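Side-chain contacts in kinesin-like protein (Caenorhabditis elegans, PDB 5X3E), which probably hydrolyses ATP to drive movement along microtubules, as kinesin motor domains do, and is seen here without bound nucleotide: residues R371-S376 with N380-P385; N113-T118 with K396-G401; R282-L287 with S292-S297. All coordinates share one frame; numbering follows the deposited sequence.

Contact 1 of 3, residues R371-S376 with N380-P385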
# COMPACT_ATOMS: atom_id res chain seq x y z
N ARG A 371 16.79 7.24 -6.39
CA ARG A 371 16.95 7.55 -7.81
C ARG A 371 18.41 7.61 -8.20
O ARG A 371 18.80 7.09 -9.26
CB ARG A 371 16.26 8.87 -8.13
CG ARG A 371 14.76 8.77 -8.31
CD ARG A 371 14.17 10.16 -8.27
NE ARG A 371 12.74 10.17 -8.55
CZ ARG A 371 11.92 11.13 -8.15
NH1 ARG A 371 12.39 12.16 -7.46
NH2 ARG A 371 10.63 11.08 -8.45
N ARG A 372 19.25 8.24 -7.38
CA ARG A 372 20.66 8.34 -7.72
C ARG A 372 21.32 6.97 -7.72
O ARG A 372 22.17 6.68 -8.58
CB ARG A 372 21.38 9.27 -6.75
CG ARG A 372 20.76 10.65 -6.62
CD ARG A 372 21.62 11.56 -5.75
NE ARG A 372 20.92 12.79 -5.39
CZ ARG A 372 20.43 13.03 -4.18
NH1 ARG A 372 20.57 12.13 -3.22
NH2 ARG A 372 19.81 14.18 -3.93
N ASN A 373 20.94 6.11 -6.77
CA ASN A 373 21.51 4.77 -6.73
C ASN A 373 21.12 3.96 -7.96
O ASN A 373 21.91 3.13 -8.43
CB ASN A 373 21.07 4.04 -5.46
CG ASN A 373 21.77 4.55 -4.21
OD1 ASN A 373 22.90 5.05 -4.27
ND2 ASN A 373 21.11 4.42 -3.07
N GLN A 374 19.92 4.18 -8.51
CA GLN A 374 19.50 3.41 -9.67
C GLN A 374 20.29 3.76 -10.92
O GLN A 374 20.27 2.99 -11.89
CB GLN A 374 18.01 3.60 -9.92
CG GLN A 374 17.12 2.94 -8.86
CD GLN A 374 15.66 3.34 -8.98
OE1 GLN A 374 15.33 4.41 -9.50
NE2 GLN A 374 14.77 2.47 -8.51
N LYS A 375 20.99 4.89 -10.93
CA LYS A 375 21.83 5.28 -12.06
C LYS A 375 23.31 4.99 -11.81
O LYS A 375 24.10 5.08 -12.75
CB LYS A 375 21.65 6.76 -12.37
CG LYS A 375 20.20 7.20 -12.53
CD LYS A 375 20.09 8.72 -12.56
CE LYS A 375 18.64 9.18 -12.59
NZ LYS A 375 18.52 10.66 -12.51
N SER A 376 23.68 4.66 -10.58
CA SER A 376 25.07 4.52 -10.18
C SER A 376 25.55 3.08 -10.36
O SER A 376 24.79 2.19 -10.76
CB SER A 376 25.26 4.98 -8.74
OG SER A 376 26.60 4.84 -8.32
N ASN A 380 30.17 2.56 -4.87
CA ASN A 380 30.01 4.02 -4.88
C ASN A 380 28.55 4.45 -4.82
O ASN A 380 28.19 5.50 -5.35
CB ASN A 380 30.71 4.66 -6.09
CG ASN A 380 32.21 4.75 -5.91
OD1 ASN A 380 32.70 4.90 -4.79
ND2 ASN A 380 32.94 4.68 -7.02
N LEU A 381 27.68 3.65 -4.20
CA LEU A 381 26.29 4.05 -4.04
C LEU A 381 26.08 4.51 -2.60
O LEU A 381 26.68 3.98 -1.66
CB LEU A 381 25.33 2.91 -4.40
CG LEU A 381 25.42 1.47 -3.86
CD1 LEU A 381 25.08 1.36 -2.38
CD2 LEU A 381 24.51 0.56 -4.68
N GLU A 382 25.21 5.50 -2.43
CA GLU A 382 25.08 6.20 -1.15
C GLU A 382 23.98 5.62 -0.27
O GLU A 382 23.00 5.05 -0.75
CB GLU A 382 24.85 7.69 -1.36
CG GLU A 382 23.86 8.06 -2.44
CD GLU A 382 23.71 9.56 -2.58
OE1 GLU A 382 24.07 10.28 -1.63
OE2 GLU A 382 23.26 10.01 -3.65
N GLN A 383 24.18 5.80 1.03
CA GLN A 383 23.28 5.26 2.04
C GLN A 383 21.91 5.94 1.96
O GLN A 383 21.81 7.15 1.73
CB GLN A 383 23.89 5.45 3.43
CG GLN A 383 23.01 5.03 4.60
CD GLN A 383 22.86 3.52 4.70
OE1 GLN A 383 21.74 3.01 4.81
NE2 GLN A 383 23.98 2.81 4.65
N VAL A 384 20.86 5.15 2.15
CA VAL A 384 19.50 5.66 2.23
C VAL A 384 19.21 6.00 3.69
O VAL A 384 19.34 5.11 4.55
CB VAL A 384 18.49 4.64 1.69
CG1 VAL A 384 17.08 5.19 1.76
CG2 VAL A 384 18.84 4.25 0.27
N PRO A 385 18.84 7.24 4.01
CA PRO A 385 18.63 7.64 5.42
C PRO A 385 17.29 7.15 5.97
O PRO A 385 16.49 7.92 6.51
CB PRO A 385 18.69 9.18 5.32
CG PRO A 385 18.20 9.48 3.95
CD PRO A 385 18.70 8.37 3.07
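Asn373 pairs its side-chain amide with both backbone polar groups of Glu382. Glu382 N donates to Asn373 OD1 at 3.0 Å, and Asn373 ND2 donates to Glu382 O at 3.1 Å, nearly straight (158°) and within the plane of the Glu382 carbonyl. The two bonds fix the rotation of the amide, which meets the loop backbone with its O and N edge. Asn373 lies in the last turns of helix 350-375, which by its place after switch 2 probably corresponds to the relay helix of the kinesin motor, and the loop turns back along it. Asparagine suits the site, since its short amide offers an acceptor and a donor side by side.

One helical residue earlier, Arg372 makes a salt bridge with Glu382, its NH1 weakly bonded to OE2 at 3.5 Å. The carboxylate comes at the guanidinium edge with the planes 44° apart. Arg372 also has a long, weak ion pair with Glu368. Ser376 OG, anti to its own N (chi1 179°), gives a weak bond to Asn380 O. Asn380 itself has positive phi, which asparagine tolerates well. Leu381 CB lies beside the amide oxygen of Asn373, and Val384 CG2 is 4.0 Å from Asn373 ND2.

Contact 2 of 3, residues N113-T118 with K396-G401. With SO4 (sulfate ion), chain M.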
# COMPACT_ATOMS: atom_id res chain seq x y z
N ASN A 113 7.82 -7.94 -4.92
CA ASN A 113 7.15 -7.01 -4.02
C ASN A 113 6.89 -5.68 -4.69
O ASN A 113 7.58 -5.27 -5.63
CB ASN A 113 7.97 -6.79 -2.75
CG ASN A 113 8.10 -8.05 -1.93
OD1 ASN A 113 7.28 -8.96 -2.04
ND2 ASN A 113 9.12 -8.11 -1.08
N SER A 114 5.87 -4.99 -4.19
CA SER A 114 5.42 -3.73 -4.76
C SER A 114 4.97 -2.80 -3.64
O SER A 114 4.46 -3.25 -2.61
CB SER A 114 4.26 -3.95 -5.75
OG SER A 114 4.54 -5.02 -6.63
N LEU A 115 5.15 -1.50 -3.86
CA LEU A 115 4.80 -0.48 -2.88
C LEU A 115 4.14 0.70 -3.59
O LEU A 115 4.65 1.18 -4.61
CB LEU A 115 6.04 -0.00 -2.11
CG LEU A 115 5.90 1.18 -1.16
CD1 LEU A 115 4.84 0.92 -0.11
CD2 LEU A 115 7.24 1.46 -0.49
N LEU A 116 3.00 1.15 -3.06
CA LEU A 116 2.25 2.25 -3.67
C LEU A 116 1.85 3.25 -2.60
O LEU A 116 1.21 2.88 -1.61
CB LEU A 116 1.02 1.72 -4.41
CG LEU A 116 0.29 2.63 -5.41
CD1 LEU A 116 -0.48 1.73 -6.31
CD2 LEU A 116 -0.66 3.62 -4.74
N PHE A 117 2.23 4.51 -2.80
CA PHE A 117 1.85 5.62 -1.93
C PHE A 117 0.82 6.50 -2.62
O PHE A 117 0.87 6.70 -3.84
CB PHE A 117 3.05 6.51 -1.57
CG PHE A 117 4.14 5.82 -0.82
CD1 PHE A 117 4.04 5.63 0.55
CD2 PHE A 117 5.29 5.41 -1.47
CE1 PHE A 117 5.06 5.02 1.26
CE2 PHE A 117 6.31 4.80 -0.77
CZ PHE A 117 6.20 4.60 0.59
N THR A 118 -0.09 7.06 -1.83
CA THR A 118 -0.86 8.23 -2.24
C THR A 118 -0.44 9.40 -1.36
O THR A 118 -0.46 9.29 -0.13
CB THR A 118 -2.38 7.99 -2.14
OG1 THR A 118 -2.73 7.56 -0.82
CG2 THR A 118 -2.83 6.94 -3.15
N LYS A 396 12.38 0.06 4.27
CA LYS A 396 13.80 0.05 3.98
C LYS A 396 14.12 -0.77 2.74
O LYS A 396 14.88 -0.33 1.87
CB LYS A 396 14.57 -0.47 5.20
CG LYS A 396 15.97 -0.96 4.89
CD LYS A 396 16.58 -1.69 6.08
CE LYS A 396 17.40 -2.89 5.64
NZ LYS A 396 17.79 -3.76 6.78
N ASN A 397 13.54 -1.97 2.64
CA ASN A 397 13.85 -2.85 1.51
C ASN A 397 13.53 -2.18 0.18
O ASN A 397 14.35 -2.19 -0.74
CB ASN A 397 13.07 -4.16 1.66
CG ASN A 397 13.37 -4.87 2.97
OD1 ASN A 397 12.47 -5.12 3.77
ND2 ASN A 397 14.64 -5.17 3.21
N TYR A 398 12.33 -1.60 0.07
CA TYR A 398 11.95 -0.90 -1.16
C TYR A 398 12.88 0.27 -1.45
O TYR A 398 13.34 0.45 -2.58
CB TYR A 398 10.50 -0.42 -1.05
CG TYR A 398 9.46 -1.51 -0.94
CD1 TYR A 398 8.94 -1.88 0.29
CD2 TYR A 398 8.99 -2.17 -2.07
CE1 TYR A 398 7.99 -2.88 0.40
CE2 TYR A 398 8.03 -3.17 -1.98
CZ TYR A 398 7.53 -3.52 -0.74
OH TYR A 398 6.58 -4.51 -0.63
N LEU A 399 13.16 1.09 -0.44
CA LEU A 399 13.98 2.28 -0.64
C LEU A 399 15.44 1.95 -0.91
O LEU A 399 16.17 2.80 -1.43
CB LEU A 399 13.86 3.20 0.56
CG LEU A 399 12.44 3.75 0.69
CD1 LEU A 399 12.18 4.26 2.08
CD2 LEU A 399 12.24 4.86 -0.33
N GLU A 400 15.89 0.74 -0.55
CA GLU A 400 17.20 0.25 -0.96
C GLU A 400 17.13 -0.50 -2.28
O GLU A 400 18.07 -1.21 -2.64
CB GLU A 400 17.81 -0.62 0.13
CG GLU A 400 18.35 0.18 1.31
CD GLU A 400 18.99 -0.70 2.36
OE1 GLU A 400 18.84 -1.94 2.27
OE2 GLU A 400 19.67 -0.16 3.26
N GLY A 401 16.03 -0.34 -3.01
CA GLY A 401 15.92 -0.80 -4.38
C GLY A 401 15.38 -2.19 -4.56
O GLY A 401 15.58 -2.78 -5.63
S SO4 M . 17.07 -2.70 11.36
O1 SO4 M . 15.88 -3.38 11.88
O2 SO4 M . 16.96 -2.49 9.92
O3 SO4 M . 17.22 -1.42 12.05
O4 SO4 M . 18.25 -3.52 11.62
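Tyr398 alone carries nearly the whole helix side of this contact, laying one ring face on Leu115 and one edge on the Asn113-Ser114 backbone. Leu115 CB sits 3.7 Å from the centroid of the Tyr398 ring and 14° off its normal, a CH-pi contact over the face. With CG of Leu115 anti to the backbone N (chi1 173°), the side chain follows the tyrosine back toward its root, and Leu115 CD2 comes 3.7 Å from Tyr398 CG. The other methyl, CD1, lies above a face of Phe117 toward its rim, so the two branches of the leucine reach different rings.

Asn113 C and Ser114 N lie in the plane of the Tyr398 ring. Strand 114-119, flanked in parallel by 325-333 and 404-411, is a central strand of the P-loop NTPase core and runs toward the probable Walker A loop; helix 396-399 packs beside it. The backbone N of Gln328 donates to Asn113 OD1, and its side-chain OE1 is weakly bonded to Tyr398 OH. A Schellman motif ends the helix: Gly401 N donates to Tyr398 O at 2.8 Å and Asn402 N to Asn397 O. Glycine takes the positive phi (92°) without a CB pressed against the preceding carbonyl. Lys396 NZ bonds weakly to O2 of a sulfate, probably from the crystallisation liquor, which His248 and Arg387 also bind.

Contact 3 of 3, residues R282-L287 with S292-S297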
# COMPACT_ATOMS: atom_id res chain seq x y z
N ARG A 282 -10.02 5.25 13.30
CA ARG A 282 -10.79 6.42 13.67
C ARG A 282 -10.72 6.75 15.16
O ARG A 282 -11.35 7.72 15.59
CB ARG A 282 -12.25 6.24 13.24
CG ARG A 282 -12.42 6.16 11.73
CD ARG A 282 -13.86 5.94 11.29
NE ARG A 282 -13.93 5.70 9.85
CZ ARG A 282 -13.82 6.65 8.93
NH1 ARG A 282 -13.63 7.91 9.28
NH2 ARG A 282 -13.88 6.33 7.64
N VAL A 283 -9.96 5.99 15.94
CA VAL A 283 -9.81 6.24 17.37
C VAL A 283 -8.72 7.29 17.56
O VAL A 283 -7.53 6.99 17.45
CB VAL A 283 -9.47 4.95 18.13
CG1 VAL A 283 -9.27 5.24 19.60
CG2 VAL A 283 -10.59 3.95 17.95
N SER A 284 -9.14 8.52 17.85
CA SER A 284 -8.23 9.63 18.09
C SER A 284 -7.65 9.56 19.50
O SER A 284 -8.09 8.78 20.35
CB SER A 284 -8.95 10.96 17.88
OG SER A 284 -8.13 12.06 18.25
N SER A 285 -6.63 10.39 19.74
CA SER A 285 -6.09 10.52 21.09
C SER A 285 -7.17 11.00 22.04
O SER A 285 -7.30 10.50 23.17
CB SER A 285 -4.91 11.49 21.09
OG SER A 285 -3.96 11.14 20.10
N THR A 286 -7.97 11.97 21.60
CA THR A 286 -9.09 12.50 22.36
C THR A 286 -10.35 11.67 22.19
O THR A 286 -11.43 12.14 22.58
CB THR A 286 -9.36 13.95 21.95
OG1 THR A 286 -9.57 14.01 20.53
CG2 THR A 286 -8.17 14.83 22.32
N LEU A 287 -10.24 10.47 21.62
CA LEU A 287 -11.35 9.56 21.37
C LEU A 287 -12.41 10.15 20.44
O LEU A 287 -13.51 9.60 20.33
CB LEU A 287 -12.00 9.08 22.67
CG LEU A 287 -11.18 8.07 23.47
CD1 LEU A 287 -11.71 7.98 24.87
CD2 LEU A 287 -11.23 6.71 22.80
N SER A 292 -7.72 10.61 8.33
CA SER A 292 -6.71 9.86 7.60
C SER A 292 -5.51 10.73 7.25
O SER A 292 -4.43 10.20 6.95
CB SER A 292 -7.31 9.26 6.33
OG SER A 292 -7.75 10.27 5.44
N SER A 293 -5.69 12.05 7.28
CA SER A 293 -4.60 12.99 7.10
C SER A 293 -3.70 13.08 8.32
O SER A 293 -2.59 13.63 8.21
CB SER A 293 -5.17 14.36 6.78
OG SER A 293 -6.02 14.80 7.82
N ARG A 294 -4.14 12.59 9.47
CA ARG A 294 -3.33 12.68 10.68
C ARG A 294 -2.37 11.51 10.85
O ARG A 294 -1.52 11.56 11.75
CB ARG A 294 -4.25 12.78 11.90
CG ARG A 294 -5.19 13.99 11.89
CD ARG A 294 -6.23 13.91 13.00
NE ARG A 294 -5.64 13.97 14.33
CZ ARG A 294 -6.33 13.95 15.46
NH1 ARG A 294 -7.66 13.88 15.44
NH2 ARG A 294 -5.70 14.01 16.62
N SER A 295 -2.47 10.47 10.03
CA SER A 295 -1.62 9.29 10.19
C SER A 295 -1.36 8.65 8.84
O SER A 295 -2.02 8.94 7.85
CB SER A 295 -2.25 8.26 11.14
OG SER A 295 -3.50 7.82 10.65
N HIS A 296 -0.37 7.75 8.82
CA HIS A 296 -0.09 6.92 7.65
C HIS A 296 -0.75 5.57 7.85
O HIS A 296 -0.60 4.95 8.90
CB HIS A 296 1.42 6.73 7.43
CG HIS A 296 2.22 7.99 7.51
ND1 HIS A 296 2.17 8.97 6.53
CD2 HIS A 296 3.12 8.43 8.43
CE1 HIS A 296 3.00 9.95 6.85
NE2 HIS A 296 3.58 9.65 8.00
N SER A 297 -1.48 5.11 6.84
CA SER A 297 -2.14 3.82 6.90
C SER A 297 -1.48 2.87 5.91
O SER A 297 -1.33 3.20 4.73
CB SER A 297 -3.64 3.95 6.62
OG SER A 297 -3.86 4.59 5.38
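Ser284 OG is gripped from two directions, though both bonds are weak. Arg294 NH1 donates to Ser284 OG at 3.4 Å with an N-H...O angle of only 129°, and Thr286 OG1 lies 3.3 Å from Ser284 OG, where either hydroxyl could be the donor. The other terminal nitrogen, Arg294 NH2, stands almost as near to Ser284 OG, at 3.5 Å: the hydroxyl lies off the guanidinium plane, about equally near both nitrogens, in keeping with the poor bond angle. A serine fits here because one small hydroxyl can accept from the arginine while sharing a weak hydrogen bond with the threonine hydroxyl. Its OG is anti to the backbone N (chi1 174°), which carries it across to the arginine.

The two backbones stay well apart, 9.4 Å between Ser284 CA and Arg294 CA. Arg294 is long enough to bridge them even with a bend at chi3 (65°), which turns the guanidinium. Residues 292-296 read Ser-Ser-Arg-Ser-His, the signature of switch 1 in kinesins, which leads into strand 296-307; the partner segment is the loop after helix 267-281. Ser284 opens a type I beta turn ending at Leu287, whose N donates weakly to Ser284 O at 3.0 Å.

The stronger partner of Arg294 is Glu352, near the start of helix 350-375, which takes a salt bridge from NE. Arg349 brings a like charge close to Arg294 NH1, which the carboxylate of Glu352 may partly balance. Tyr225 of strand 213-225 packs against Arg294, and a weak hydrogen bond joins Ser285 OG and Tyr225 OH. Along switch 1, Ser292 OG bonds weakly to Thr127 OG1 of the probable P-loop, while Ser293 OG bonds Arg339 NE.

How the contacts relate
Contact 2 encloses the other two along the chain: strand 114-119 comes first, then contact 3, then contact 1, and finally helix 396-399. Contacts 1 and 2 have centres 15 Å apart and touch, Val384 CG2 lying 3.5 Å from Leu399 O. Contact 3 lies about 34 Å from contact 1 and 23 Å from contact 2, centre to centre, without touching either, yet contacts 2 and 3 both reach the same mixed sheet. Helix 350-375 spans the distance: Glu352 near its start meets contact 3, while its far end forms contact 1. Such a helix could couple the nucleotide-sensing switch 1 region to the opposite end, consistent with the relay in kinesins.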